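Local coordinates for MS5a (Brassica napus, PDB 6L77), which is a meiosis-related plant protein whose precise function is not established, with cystatin-like folds linked to a non-canonical enhancement of papain, at residues 50-56 / 69-75; 14-19 / 35-41; 80-86 / 218-224. Numbering follows the deposited sequence.

Contact 1 (50-56 / 69-75)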
loop_
_atom_site.group_PDB
_atom_site.type_symbol
_atom_site.label_atom_id
_atom_site.label_comp_id
_atom_site.label_asym_id
_atom_site.label_seq_id
_atom_site.Cartn_x
_atom_site.Cartn_y
_atom_site.Cartn_z
ATOM N N VAL A 50 16.693 6.740 2.560
ATOM C CA VAL A 50 15.735 7.667 1.966
ATOM C C VAL A 50 15.368 7.304 0.533
ATOM O O VAL A 50 14.341 7.797 0.034
ATOM C CB VAL A 50 16.246 9.122 2.030
ATOM C CG1 VAL A 50 16.275 9.607 3.460
ATOM C CG2 VAL A 50 17.647 9.222 1.415
ATOM N N SER A 51 16.145 6.461 -0.142
ATOM C CA SER A 51 15.758 6.055 -1.481
ATOM C C SER A 51 16.183 4.620 -1.732
ATOM O O SER A 51 17.283 4.209 -1.358
ATOM C CB SER A 51 16.355 6.972 -2.545
ATOM O OG SER A 51 17.744 6.794 -2.630
ATOM N N TYR A 52 15.302 3.881 -2.397
ATOM C CA TYR A 52 15.541 2.517 -2.838
ATOM C C TYR A 52 15.378 2.483 -4.347
ATOM O O TYR A 52 14.375 2.967 -4.869
ATOM C CB TYR A 52 14.557 1.528 -2.198
ATOM C CG TYR A 52 14.845 1.217 -0.749
ATOM C CD1 TYR A 52 14.343 2.022 0.267
ATOM C CD2 TYR A 52 15.633 0.125 -0.397
ATOM C CE1 TYR A 52 14.613 1.740 1.597
ATOM C CE2 TYR A 52 15.908 -0.167 0.928
ATOM C CZ TYR A 52 15.394 0.641 1.917
ATOM O OH TYR A 52 15.674 0.346 3.225
ATOM N N ASN A 53 16.374 1.961 -5.037
ATOM C CA ASN A 53 16.290 1.679 -6.468
ATOM C C ASN A 53 16.407 0.172 -6.576
ATOM O O ASN A 53 17.486 -0.383 -6.355
ATOM C CB ASN A 53 17.392 2.405 -7.241
ATOM C CG ASN A 53 17.496 1.967 -8.708
ATOM O OD1 ASN A 53 16.584 1.358 -9.270
ATOM N ND2 ASN A 53 18.627 2.277 -9.328
ATOM N N ILE A 54 15.288 -0.487 -6.876
ATOM C CA ILE A 54 15.168 -1.935 -6.776
ATOM C C ILE A 54 15.034 -2.499 -8.183
ATOM O O ILE A 54 14.199 -2.033 -8.971
ATOM C CB ILE A 54 13.953 -2.339 -5.924
ATOM C CG1 ILE A 54 14.052 -1.726 -4.536
ATOM C CG2 ILE A 54 13.812 -3.871 -5.858
ATOM C CD1 ILE A 54 12.698 -1.752 -3.782
ATOM N N THR A 55 15.847 -3.501 -8.489
ATOM C CA THR A 55 15.735 -4.256 -9.726
ATOM C C THR A 55 15.147 -5.615 -9.377
ATOM O O THR A 55 15.729 -6.367 -8.589
ATOM C CB THR A 55 17.101 -4.404 -10.398
ATOM O OG1 THR A 55 17.658 -3.102 -10.632
ATOM C CG2 THR A 55 16.968 -5.171 -11.722
ATOM N N LEU A 56 13.985 -5.923 -9.938
ATOM C CA LEU A 56 13.295 -7.155 -9.591
ATOM C C LEU A 56 12.898 -7.887 -10.862
ATOM O O LEU A 56 12.863 -7.307 -11.949
ATOM C CB LEU A 56 12.053 -6.880 -8.736
ATOM C CG LEU A 56 11.059 -5.913 -9.387
ATOM C CD1 LEU A 56 9.689 -6.543 -9.459
ATOM C CD2 LEU A 56 10.995 -4.558 -8.674
ATOM N N PHE A 69 12.405 -5.590 -13.998
ATOM C CA PHE A 69 11.506 -4.515 -13.622
ATOM C C PHE A 69 12.254 -3.607 -12.654
ATOM O O PHE A 69 12.980 -4.107 -11.790
ATOM C CB PHE A 69 10.269 -5.143 -12.966
ATOM C CG PHE A 69 9.111 -4.218 -12.781
ATOM C CD1 PHE A 69 8.153 -4.098 -13.769
ATOM C CD2 PHE A 69 8.946 -3.518 -11.594
ATOM C CE1 PHE A 69 7.064 -3.274 -13.602
ATOM C CE2 PHE A 69 7.859 -2.680 -11.405
ATOM C CZ PHE A 69 6.909 -2.560 -12.412
ATOM N N GLU A 70 12.092 -2.290 -12.803
ATOM C CA GLU A 70 12.730 -1.312 -11.922
ATOM C C GLU A 70 11.667 -0.601 -11.088
ATOM O O GLU A 70 10.624 -0.205 -11.619
ATOM C CB GLU A 70 13.530 -0.308 -12.751
ATOM C CG GLU A 70 14.122 0.840 -11.979
ATOM C CD GLU A 70 14.997 1.713 -12.858
ATOM O OE1 GLU A 70 14.792 1.708 -14.089
ATOM O OE2 GLU A 70 15.895 2.391 -12.322
ATOM N N THR A 71 11.909 -0.473 -9.781
ATOM C CA THR A 71 11.042 0.294 -8.883
ATOM C C THR A 71 11.913 1.268 -8.104
ATOM O O THR A 71 12.942 0.861 -7.557
ATOM C CB THR A 71 10.284 -0.623 -7.891
ATOM O OG1 THR A 71 9.398 -1.508 -8.600
ATOM C CG2 THR A 71 9.447 0.202 -6.926
ATOM N N ASN A 72 11.513 2.542 -8.044
ATOM C CA ASN A 72 12.211 3.546 -7.237
ATOM C C ASN A 72 11.242 4.115 -6.204
ATOM O O ASN A 72 10.142 4.549 -6.560
ATOM C CB ASN A 72 12.759 4.691 -8.093
ATOM C CG ASN A 72 13.956 4.281 -8.941
ATOM O OD1 ASN A 72 14.279 3.095 -9.078
ATOM N ND2 ASN A 72 14.609 5.268 -9.529
ATOM N N VAL A 73 11.653 4.117 -4.937
ATOM C CA VAL A 73 10.833 4.611 -3.830
ATOM C C VAL A 73 11.683 5.542 -2.985
ATOM O O VAL A 73 12.821 5.197 -2.643
ATOM C CB VAL A 73 10.282 3.467 -2.952
ATOM C CG1 VAL A 73 9.731 4.022 -1.619
ATOM C CG2 VAL A 73 9.192 2.696 -3.686
ATOM N N ASP A 74 11.144 6.721 -2.659
ATOM C CA ASP A 74 11.736 7.602 -1.656
ATOM C C ASP A 74 10.979 7.428 -0.347
ATOM O O ASP A 74 9.748 7.490 -0.329
ATOM C CB ASP A 74 11.687 9.066 -2.090
ATOM C CG ASP A 74 12.736 9.402 -3.139
ATOM O OD1 ASP A 74 13.570 8.535 -3.463
ATOM O OD2 ASP A 74 12.717 10.538 -3.645
ATOM N N GLN A 75 11.713 7.223 0.740
ATOM C CA GLN A 75 11.141 6.875 2.032
ATOM C C GLN A 75 11.427 7.992 3.020
ATOM O O GLN A 75 12.561 8.473 3.104
ATOM C CB GLN A 75 11.727 5.547 2.530
ATOM C CG GLN A 75 11.399 5.173 3.967
ATOM C CD GLN A 75 11.965 3.799 4.336
ATOM O OE1 GLN A 75 11.248 2.799 4.338
ATOM N NE2 GLN A 75 13.256 3.750 4.640
HETATM O O HOH W 1 14.330 1.319 5.442
#
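Seven backbone hydrogen bonds join 50-56 to 69-75, the two arms of an antiparallel beta hairpin in the large sheet of this cystatin-like chain. Tyr52 and Val73 form a hydrogen-bonded pair: Tyr52 N to Val73 O is 2.8 Å and Val73 N to Tyr52 O is 3.0 Å. Ile54 with Thr71 and Leu56 with Phe69 repeat the pattern. Gln75 N to Val50 O, at 2.8 Å, adds a bond at the end of the ladder. The axes run at 165° and come within 4.3 Å. CA-H...O contacts fill in between, such as Asp74 CA to Val50 O at 3.1 Å.

Apolar packing lies on the face of Tyr52, Ile54, Leu56, Phe69, Thr71 and Val73. Leu56 CD2 meets the edge of the Phe69 ring, 3.7 Å from CD2 of Phe69. Helix 12-29 covers this face.

Polar side chains line the other face: Ser51, Asn53, Thr55, Glu70, Asn72 and Asp74. Thr55 OG1 is hydrogen-bonded to Lys91.

One water links Tyr52 OH and Gln75 NE2, 2.8 Å from each. Gln75 OE1 is hydrogen-bonded to Tyr17 of the helix and Arg152.

Val50 and Ser51 both face Val44, a classic beta bulge toward the next strand. The chemistry implies a two-sided hairpin: backbone bonds fix its register, a mostly apolar face meets the helix, though Thr71 OG1 is buried there without a partner, and the other face is polar and, Thr55 apart, partly exposed.

Contact 2 (14-19 / 35-41)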
loop_
_atom_site.group_PDB
_atom_site.type_symbol
_atom_site.label_atom_id
_atom_site.label_comp_id
_atom_site.label_asym_id
_atom_site.label_seq_id
_atom_site.Cartn_x
_atom_site.Cartn_y
_atom_site.Cartn_z
ATOM N N VAL A 14 12.332 -4.176 1.256
ATOM C CA VAL A 14 12.591 -4.181 -0.180
ATOM C C VAL A 14 11.531 -4.994 -0.906
ATOM O O VAL A 14 11.052 -4.602 -1.975
ATOM C CB VAL A 14 14.012 -4.709 -0.457
ATOM C CG1 VAL A 14 14.252 -4.836 -1.941
ATOM C CG2 VAL A 14 15.050 -3.772 0.160
ATOM N N LYS A 15 11.168 -6.157 -0.355
ATOM C CA LYS A 15 10.102 -6.940 -0.967
ATOM C C LYS A 15 8.799 -6.152 -0.999
ATOM O O LYS A 15 8.092 -6.152 -2.012
ATOM C CB LYS A 15 9.919 -8.253 -0.209
ATOM C CG LYS A 15 8.826 -9.121 -0.796
ATOM C CD LYS A 15 8.654 -10.415 -0.026
ATOM C CE LYS A 15 7.371 -11.122 -0.426
ATOM N NZ LYS A 15 7.183 -12.362 0.376
ATOM N N LEU A 16 8.485 -5.442 0.088
ATOM C CA LEU A 16 7.247 -4.666 0.117
ATOM C C LEU A 16 7.285 -3.529 -0.902
ATOM O O LEU A 16 6.308 -3.306 -1.624
ATOM C CB LEU A 16 6.996 -4.133 1.532
ATOM C CG LEU A 16 6.648 -5.179 2.599
ATOM C CD1 LEU A 16 6.642 -4.562 3.997
ATOM C CD2 LEU A 16 5.315 -5.840 2.311
ATOM N N TYR A 17 8.416 -2.820 -1.011
ATOM C CA TYR A 17 8.490 -1.745 -2.000
ATOM C C TYR A 17 8.469 -2.288 -3.424
ATOM O O TYR A 17 7.901 -1.657 -4.322
ATOM C CB TYR A 17 9.736 -0.884 -1.773
ATOM C CG TYR A 17 9.593 0.024 -0.580
ATOM C CD1 TYR A 17 8.335 0.324 -0.074
ATOM C CD2 TYR A 17 10.703 0.578 0.051
ATOM C CE1 TYR A 17 8.176 1.154 1.033
ATOM C CE2 TYR A 17 10.552 1.421 1.167
ATOM C CZ TYR A 17 9.284 1.696 1.646
ATOM O OH TYR A 17 9.106 2.519 2.736
ATOM N N ALA A 18 9.090 -3.445 -3.658
ATOM C CA ALA A 18 8.946 -4.081 -4.970
ATOM C C ALA A 18 7.480 -4.376 -5.281
ATOM O O ALA A 18 7.017 -4.196 -6.415
ATOM C CB ALA A 18 9.758 -5.370 -5.020
ATOM N N THR A 19 6.739 -4.854 -4.291
ATOM C CA THR A 19 5.337 -5.173 -4.522
ATOM C C THR A 19 4.508 -3.908 -4.721
ATOM O O THR A 19 3.557 -3.903 -5.512
ATOM C CB THR A 19 4.824 -6.004 -3.347
ATOM O OG1 THR A 19 5.693 -7.123 -3.170
ATOM C CG2 THR A 19 3.394 -6.489 -3.582
ATOM N N LEU A 35 5.602 -10.713 -8.325
ATOM C CA LEU A 35 7.003 -10.681 -7.931
ATOM C C LEU A 35 7.583 -12.088 -7.964
ATOM O O LEU A 35 7.054 -13.012 -7.336
ATOM C CB LEU A 35 7.146 -10.072 -6.533
ATOM C CG LEU A 35 8.557 -10.102 -5.957
ATOM C CD1 LEU A 35 9.507 -9.261 -6.832
ATOM C CD2 LEU A 35 8.554 -9.603 -4.504
ATOM N N HIS A 36 8.674 -12.258 -8.703
ATOM C CA HIS A 36 9.379 -13.529 -8.715
ATOM C C HIS A 36 10.591 -13.503 -7.792
ATOM O O HIS A 36 10.734 -14.375 -6.933
ATOM C CB HIS A 36 9.797 -13.884 -10.148
ATOM C CG HIS A 36 10.656 -15.108 -10.244
ATOM N ND1 HIS A 36 10.193 -16.372 -9.944
ATOM C CD2 HIS A 36 11.947 -15.259 -10.621
ATOM C CE1 HIS A 36 11.165 -17.249 -10.127
ATOM N NE2 HIS A 36 12.243 -16.600 -10.529
ATOM N N LYS A 37 11.473 -12.516 -7.948
ATOM C CA LYS A 37 12.598 -12.378 -7.034
ATOM C C LYS A 37 13.137 -10.960 -7.129
ATOM O O LYS A 37 12.890 -10.247 -8.102
ATOM C CB LYS A 37 13.717 -13.377 -7.351
ATOM C CG LYS A 37 14.432 -13.085 -8.653
ATOM C CD LYS A 37 15.473 -14.153 -8.995
ATOM C CE LYS A 37 16.586 -14.216 -7.970
ATOM N NZ LYS A 37 17.514 -13.056 -8.082
ATOM N N ILE A 38 13.886 -10.569 -6.103
ATOM C CA ILE A 38 14.672 -9.336 -6.135
ATOM C C ILE A 38 16.077 -9.690 -6.615
ATOM O O ILE A 38 16.717 -10.577 -6.049
ATOM C CB ILE A 38 14.735 -8.684 -4.742
ATOM C CG1 ILE A 38 13.342 -8.536 -4.111
ATOM C CG2 ILE A 38 15.530 -7.356 -4.809
ATOM C CD1 ILE A 38 12.459 -7.558 -4.794
ATOM N N GLU A 39 16.564 -8.993 -7.646
ATOM C CA GLU A 39 17.926 -9.204 -8.130
ATOM C C GLU A 39 18.935 -8.343 -7.383
ATOM O O GLU A 39 20.024 -8.808 -7.032
ATOM C CB GLU A 39 18.027 -8.878 -9.627
ATOM C CG GLU A 39 17.415 -9.900 -10.549
ATOM C CD GLU A 39 18.383 -11.002 -10.941
ATOM O OE1 GLU A 39 19.465 -11.101 -10.324
ATOM O OE2 GLU A 39 18.062 -11.769 -11.873
ATOM N N LYS A 40 18.613 -7.076 -7.174
ATOM C CA LYS A 40 19.550 -6.191 -6.501
ATOM C C LYS A 40 18.797 -4.935 -6.122
ATOM O O LYS A 40 17.734 -4.645 -6.671
ATOM C CB LYS A 40 20.748 -5.837 -7.379
ATOM C CG LYS A 40 20.402 -5.134 -8.670
ATOM C CD LYS A 40 21.619 -4.341 -9.158
ATOM C CE LYS A 40 21.393 -3.759 -10.542
ATOM N NZ LYS A 40 22.455 -2.781 -10.908
ATOM N N TYR A 41 19.349 -4.205 -5.156
ATOM C CA TYR A 41 18.798 -2.898 -4.854
ATOM C C TYR A 41 19.931 -1.993 -4.408
ATOM O O TYR A 41 20.989 -2.461 -3.971
ATOM C CB TYR A 41 17.681 -2.964 -3.799
ATOM C CG TYR A 41 18.119 -3.480 -2.435
ATOM C CD1 TYR A 41 18.168 -4.830 -2.172
ATOM C CD2 TYR A 41 18.467 -2.601 -1.413
ATOM C CE1 TYR A 41 18.534 -5.303 -0.939
ATOM C CE2 TYR A 41 18.844 -3.067 -0.176
ATOM C CZ TYR A 41 18.871 -4.429 0.047
ATOM O OH TYR A 41 19.254 -4.926 1.263
#
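Val14 lays its CG2 methyl over the face of the Tyr41 ring. The methyl sits 3.7 Å from the ring centroid and 4° off the ring normal, so this is a nearly ideal CH-pi contact. The other methyl of Val14, CG1, turns to Ile38 and lies 4.0 Å from its CG2. Val14 therefore touches two strand side chains at once.

One turn further along the helix, Ala18 points toward the strand. Its small side chain lets Ile38 come close: Ala18 CB to Ile38 CD1 is 3.5 Å. Leu35 packs at the far end of the contact. Its CD1 is 4.3 Å from Ala18 CB, and its CD2 is 3.7 Å from CG of Lys15. The Lys15 chain is extended, so its methylene part packs while its amine leads away. Thr19 OG1 hydrogen-bonds back to Lys15 O at 2.8 Å, within the helix.

The segments belong to helix 12-29 and strand 34-45, one of the two edge strands of the sheet within this chain. Their axes approach to 9.5 Å at an angle of 118°. This is the cystatin-like theme of a helix lying across an antiparallel sheet.

Two classic beta bulges shape the strand: His36 and Lys37 both face Ile57, and Glu39 and Lys40 both face Thr55. Leu35, Ile38 and Tyr41 point toward the helix, each three residues after the last. Lys37 and Glu39 form a salt bridge, NZ to OE1 3.6 Å, apart from the helix. The chemistry implies that apolar and CH-pi contacts join the helix to the sheet edge, while charges stay on the outside.

Contact 3 (80-86 / 218-224)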
loop_
_atom_site.group_PDB
_atom_site.type_symbol
_atom_site.label_atom_id
_atom_site.label_comp_id
_atom_site.label_asym_id
_atom_site.label_seq_id
_atom_site.Cartn_x
_atom_site.Cartn_y
_atom_site.Cartn_z
ATOM N N GLN A 80 6.270 4.681 10.455
ATOM C CA GLN A 80 4.918 4.732 9.922
ATOM C C GLN A 80 5.055 4.796 8.414
ATOM O O GLN A 80 6.135 5.087 7.892
ATOM C CB GLN A 80 4.143 5.949 10.443
ATOM C CG GLN A 80 4.562 7.232 9.758
ATOM C CD GLN A 80 3.910 8.459 10.339
ATOM O OE1 GLN A 80 4.455 9.093 11.240
ATOM N NE2 GLN A 80 2.739 8.811 9.821
ATOM N N ILE A 81 3.951 4.526 7.714
ATOM C CA ILE A 81 3.973 4.632 6.256
ATOM C C ILE A 81 4.192 6.088 5.853
ATOM O O ILE A 81 3.431 6.975 6.251
ATOM C CB ILE A 81 2.681 4.085 5.650
ATOM C CG1 ILE A 81 2.595 2.575 5.849
ATOM C CG2 ILE A 81 2.635 4.420 4.170
ATOM C CD1 ILE A 81 1.367 1.958 5.191
ATOM N N ASP A 82 5.236 6.342 5.060
ATOM C CA ASP A 82 5.473 7.688 4.523
ATOM C C ASP A 82 6.497 7.541 3.386
ATOM O O ASP A 82 7.701 7.601 3.626
ATOM C CB ASP A 82 5.964 8.632 5.607
ATOM C CG ASP A 82 6.028 10.069 5.143
ATOM O OD1 ASP A 82 5.758 10.330 3.947
ATOM O OD2 ASP A 82 6.340 10.941 5.982
ATOM N N PHE A 83 6.005 7.331 2.162
ATOM C CA PHE A 83 6.933 7.126 1.050
ATOM C C PHE A 83 6.238 7.420 -0.272
ATOM O O PHE A 83 5.012 7.467 -0.345
ATOM C CB PHE A 83 7.495 5.699 1.048
ATOM C CG PHE A 83 6.452 4.621 0.808
ATOM C CD1 PHE A 83 6.046 4.295 -0.476
ATOM C CD2 PHE A 83 5.909 3.923 1.874
ATOM C CE1 PHE A 83 5.103 3.300 -0.686
ATOM C CE2 PHE A 83 4.968 2.931 1.671
ATOM C CZ PHE A 83 4.565 2.624 0.393
ATOM N N THR A 84 7.044 7.584 -1.323
ATOM C CA THR A 84 6.544 7.834 -2.672
ATOM C C THR A 84 7.201 6.868 -3.646
ATOM O O THR A 84 8.434 6.744 -3.662
ATOM C CB THR A 84 6.836 9.278 -3.115
ATOM O OG1 THR A 84 6.213 10.197 -2.209
ATOM C CG2 THR A 84 6.303 9.528 -4.540
ATOM N N CYS A 85 6.383 6.200 -4.467
ATOM C CA CYS A 85 6.875 5.367 -5.569
ATOM C C CYS A 85 6.857 6.194 -6.851
ATOM O O CYS A 85 5.787 6.587 -7.330
ATOM C CB CYS A 85 6.036 4.097 -5.723
ATOM S SG CYS A 85 6.555 3.050 -7.118
ATOM N N TYR A 86 8.043 6.449 -7.411
ATOM C CA TYR A 86 8.211 7.335 -8.562
ATOM C C TYR A 86 8.336 6.600 -9.886
ATOM O O TYR A 86 7.931 7.132 -10.921
ATOM C CB TYR A 86 9.468 8.204 -8.393
ATOM C CG TYR A 86 9.348 9.254 -7.326
ATOM C CD1 TYR A 86 8.713 10.466 -7.586
ATOM C CD2 TYR A 86 9.885 9.048 -6.057
ATOM C CE1 TYR A 86 8.605 11.448 -6.610
ATOM C CE2 TYR A 86 9.777 10.023 -5.072
ATOM C CZ TYR A 86 9.138 11.223 -5.358
ATOM O OH TYR A 86 9.031 12.189 -4.379
ATOM N N CYS A 218 2.770 9.299 -10.074
ATOM C CA CYS A 218 3.562 8.906 -8.917
ATOM C C CYS A 218 2.622 8.702 -7.735
ATOM O O CYS A 218 1.615 9.399 -7.603
ATOM C CB CYS A 218 4.617 9.972 -8.607
ATOM S SG CYS A 218 5.823 10.179 -9.955
ATOM N N VAL A 219 2.933 7.726 -6.891
ATOM C CA VAL A 219 2.027 7.290 -5.830
ATOM C C VAL A 219 2.685 7.600 -4.494
ATOM O O VAL A 219 3.787 7.110 -4.216
ATOM C CB VAL A 219 1.702 5.795 -5.935
ATOM C CG1 VAL A 219 0.912 5.343 -4.722
ATOM C CG2 VAL A 219 0.909 5.517 -7.227
ATOM N N CYS A 220 2.014 8.405 -3.671
ATOM C CA CYS A 220 2.457 8.703 -2.318
ATOM C C CYS A 220 1.520 8.020 -1.326
ATOM O O CYS A 220 0.293 8.106 -1.464
ATOM C CB CYS A 220 2.487 10.212 -2.080
ATOM S SG CYS A 220 2.822 10.630 -0.372
ATOM N N LEU A 221 2.096 7.303 -0.364
ATOM C CA LEU A 221 1.339 6.682 0.717
ATOM C C LEU A 221 1.728 7.334 2.034
ATOM O O LEU A 221 2.916 7.453 2.343
ATOM C CB LEU A 221 1.576 5.170 0.794
ATOM C CG LEU A 221 1.142 4.289 -0.389
ATOM C CD1 LEU A 221 1.098 2.826 0.037
ATOM C CD2 LEU A 221 -0.207 4.712 -0.933
ATOM N N LEU A 222 0.726 7.745 2.806
ATOM C CA LEU A 222 0.933 8.286 4.143
ATOM C C LEU A 222 -0.025 7.569 5.077
ATOM O O LEU A 222 -1.231 7.549 4.826
ATOM C CB LEU A 222 0.691 9.795 4.177
ATOM C CG LEU A 222 0.875 10.413 5.557
ATOM C CD1 LEU A 222 2.324 10.292 5.987
ATOM C CD2 LEU A 222 0.436 11.878 5.559
ATOM N N GLY A 223 0.495 6.991 6.155
ATOM C CA GLY A 223 -0.324 6.146 6.997
ATOM C C GLY A 223 0.046 6.246 8.465
ATOM O O GLY A 223 1.158 6.642 8.837
ATOM N N GLU A 224 -0.916 5.845 9.294
ATOM C CA GLU A 224 -0.750 5.756 10.737
ATOM C C GLU A 224 -1.494 4.528 11.239
ATOM O O GLU A 224 -2.498 4.116 10.653
ATOM C CB GLU A 224 -1.281 7.009 11.440
ATOM C CG GLU A 224 -0.432 8.241 11.187
ATOM C CD GLU A 224 -0.947 9.477 11.901
ATOM O OE1 GLU A 224 -2.122 9.477 12.344
ATOM O OE2 GLU A 224 -0.169 10.450 12.015
#
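Phe83 and Leu221 form the apolar centre of this antiparallel strand pair, in the middle of the curved sheet of the cystatin-like fold. Leu221 CB lies over the face of the Phe83 ring, 4.2 Å from its centroid, a CH-pi contact. Leu221 CD1 also reaches Phe83 CZ at 3.5 Å. Ile81 joins it, its CG2 3.6 Å from Leu221 CB. Helix 138-150 covers this patch, with Ile145 against Ile81 and Tyr142 against Leu221.

Around this centre runs the backbone ladder, through which strands far apart in sequence meet side by side. Phe83 with Leu221 and Cys85 with Val219 are hydrogen-bonded pairs. Leu221 N to Phe83 O is 2.9 Å, and Cys85 N to Val219 O is 2.8 Å. Gly223 N adds a bond to Ile81 O at 2.9 Å. Gly223 fits tightly here, since a CB would lie very near that of Ile81.

At one end, Cys218 SG makes an oblique sulfur-aromatic contact with Tyr86, 5.0 Å from the ring centroid. Tyr86 OH hydrogen-bonds the backbone of Phe102.

The face away from Phe83 and Leu221 carries Asp82, Thr84, Cys220 and Leu222. Asp82 forms a salt bridge with Arg76, and Thr84 OG1 hydrogen-bonds both Phe102 O and Arg76. At the polar edge, the Gln80 side chain reaches across the pair, placing NE2 2.9 Å from Gly223 O in a hydrogen bond.

Overall arrangement
All three contacts involve one antiparallel sheet. Contact 3 is the buried one, near its middle, and joins strands distant in sequence. Contacts 1 and 2 lie further out and are partly buried. Contact 1 pairs neighbouring strands of a hairpin, and contact 2 sets a helix on the edge strand beside it. Backbone bonds dominate contacts 1 and 3, whereas side-chain packing alone joins the segments of contact 2. Strands 65-75 and 82-88 connect contacts 1 and 3 through Asp74 O and Thr84 N, 2.9 Å apart. Tyr17 of the helix touches contacts 1 and 3: its OH is 2.7 Å from Gln75 OE1, a probable hydrogen bond, and packs 3.6 Å from Phe83 CD2.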